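Local coordinates for probable endonuclease 4 (Thermotoga maritima, PDB 4HNO), which probably cleaves the phosphodiester backbone of DNA at apurinic or apyrimidinic sites during base excision repair, using a cluster of three metal ions, at residues K56-M59 and K60-I64. Residues are numbered along the deposited sequence; the frame is centred on the assembly and turned at random.
Sequences KREM and KKHGI
The imidazole of H62 meets E58 at its edge, where OE1 of E58 lies in the ring plane 3.5 Å from CD2 of H62; K61 lays CG over one ring face, 4.1 Å above it and offset toward the rim. The carboxylate is turned 48° from the ring, and water joins the two: one molecule donates to E58 OE1 and accepts from K61 NZ, also bonding H62 NE2 at 2.8 Å. A second water bridges E58 OE2 and K61 NZ, which are 4.5 Å apart, too far for a direct salt bridge. E58 reaches this network by bending at chi2 (-72°), whereas the long lysine runs extended beside it. At its C-terminal end, helix 49-61 closes in a Schellman motif: G63 N, in a residue with the positive phi that glycine readily adopts, donates to K60 O, and I64 N bonds M59 O at 3.1 Å. Another water donates to both M59 O and I64 O. The turn brings I64 against M59, whose unbranched thioether chain can bend at chi2 and chi3 and crosses it at about a right angle, CE 3.7 Å from I64 CG2. The chemistry thus divides the helix end: buried M59 and I64 pack on F32 of strand 31-34, joining it to the TIM-barrel sheet, while the two waters probably carry the attraction between E58 and K61 across the gap.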
loop_
_atom_site.group_PDB
_atom_site.type_symbol
_atom_site.label_atom_id
_atom_site.label_comp_id
_atom_site.label_asym_id
_atom_site.label_seq_id
_atom_site.Cartn_x
_atom_site.Cartn_y
_atom_site.Cartn_z
ATOM N N LYS A 56 -18.596 3.543 -9.649
ATOM C CA LYS A 56 -19.397 2.789 -8.700
ATOM C C LYS A 56 -20.264 1.750 -9.415
ATOM O O LYS A 56 -20.458 0.642 -8.908
ATOM C CB LYS A 56 -20.275 3.713 -7.873
ATOM C CG LYS A 56 -19.466 4.572 -6.918
ATOM C CD LYS A 56 -20.311 5.636 -6.286
ATOM C CE LYS A 56 -19.481 6.469 -5.323
ATOM N NZ LYS A 56 -20.299 7.542 -4.774
ATOM N N ARG A 57 -20.792 2.095 -10.579
ATOM C CA ARG A 57 -21.623 1.174 -11.339
ATOM C C ARG A 57 -20.817 -0.064 -11.733
ATOM O O ARG A 57 -21.282 -1.186 -11.610
ATOM C CB ARG A 57 -22.178 1.884 -12.561
ATOM C CG ARG A 57 -23.227 1.075 -13.267
ATOM C CD ARG A 57 -23.918 1.837 -14.320
ATOM N NE ARG A 57 -23.067 2.231 -15.436
ATOM C CZ ARG A 57 -22.859 3.486 -15.831
ATOM N NH1 ARG A 57 -23.363 4.512 -15.152
ATOM N NH2 ARG A 57 -22.101 3.726 -16.891
ATOM N N GLU A 58 -19.604 0.160 -12.217
ATOM C CA GLU A 58 -18.737 -0.931 -12.624
ATOM C C GLU A 58 -18.272 -1.779 -11.445
ATOM O O GLU A 58 -18.128 -2.984 -11.562
ATOM C CB GLU A 58 -17.579 -0.379 -13.432
ATOM C CG GLU A 58 -17.991 0.113 -14.806
ATOM C CD GLU A 58 -18.347 -1.015 -15.763
ATOM O OE1 GLU A 58 -17.651 -2.047 -15.768
ATOM O OE2 GLU A 58 -19.329 -0.875 -16.510
ATOM N N MET A 59 -18.025 -1.138 -10.298
ATOM C CA MET A 59 -17.719 -1.873 -9.086
ATOM C C MET A 59 -18.849 -2.833 -8.745
ATOM O O MET A 59 -18.620 -3.986 -8.357
ATOM C CB MET A 59 -17.479 -0.917 -7.918
ATOM C CG MET A 59 -16.165 -0.178 -7.995
ATOM S SD MET A 59 -14.736 -1.211 -7.605
ATOM C CE MET A 59 -14.910 -1.360 -5.835
ATOM N N LYS A 60 -20.075 -2.355 -8.872
ATOM C CA LYS A 60 -21.231 -3.183 -8.573
ATOM C C LYS A 60 -21.354 -4.313 -9.601
ATOM O O LYS A 60 -21.528 -5.476 -9.241
ATOM C CB LYS A 60 -22.504 -2.336 -8.543
ATOM C CG LYS A 60 -23.714 -3.103 -8.067
ATOM C CD LYS A 60 -24.968 -2.252 -8.145
ATOM C CE LYS A 60 -26.227 -2.983 -7.723
ATOM N NZ LYS A 60 -26.242 -3.303 -6.291
ATOM N N LYS A 61 -21.242 -3.967 -10.879
ATOM C CA LYS A 61 -21.380 -4.953 -11.941
ATOM C C LYS A 61 -20.419 -6.112 -11.743
ATOM O O LYS A 61 -20.785 -7.272 -11.912
ATOM C CB LYS A 61 -21.116 -4.298 -13.296
ATOM C CG LYS A 61 -21.097 -5.263 -14.447
ATOM C CD LYS A 61 -20.810 -4.593 -15.774
ATOM C CE LYS A 61 -20.710 -5.605 -16.898
ATOM N NZ LYS A 61 -20.343 -4.950 -18.182
ATOM N N HIS A 62 -19.175 -5.796 -11.400
ATOM C CA HIS A 62 -18.131 -6.802 -11.289
ATOM C C HIS A 62 -17.997 -7.374 -9.896
ATOM O O HIS A 62 -17.138 -8.218 -9.661
ATOM C CB HIS A 62 -16.821 -6.247 -11.819
ATOM C CG HIS A 62 -16.849 -6.117 -13.302
ATOM N ND1 HIS A 62 -16.809 -7.215 -14.134
ATOM C CD2 HIS A 62 -17.009 -5.037 -14.100
ATOM C CE1 HIS A 62 -16.902 -6.811 -15.388
ATOM N NE2 HIS A 62 -17.030 -5.497 -15.396
ATOM N N GLY A 63 -18.850 -6.947 -8.976
ATOM C CA GLY A 63 -18.903 -7.547 -7.665
ATOM C C GLY A 63 -17.648 -7.345 -6.842
ATOM O O GLY A 63 -17.333 -8.177 -6.004
ATOM N N ILE A 64 -16.941 -6.242 -7.059
ATOM C CA ILE A 64 -15.710 -6.016 -6.312
ATOM C C ILE A 64 -16.023 -5.612 -4.877
ATOM O O ILE A 64 -16.776 -4.688 -4.642
ATOM C CB ILE A 64 -14.865 -4.910 -6.952
ATOM C CG1 ILE A 64 -14.632 -5.173 -8.433
ATOM C CG2 ILE A 64 -13.551 -4.748 -6.208
ATOM C CD1 ILE A 64 -13.882 -6.411 -8.724
HETATM O O HOH W 1 -17.786 -3.943 -17.602
HETATM O O HOH W 2 -20.894 -2.291 -18.375
HETATM O O HOH W 3 -19.271 -4.227 -5.565
#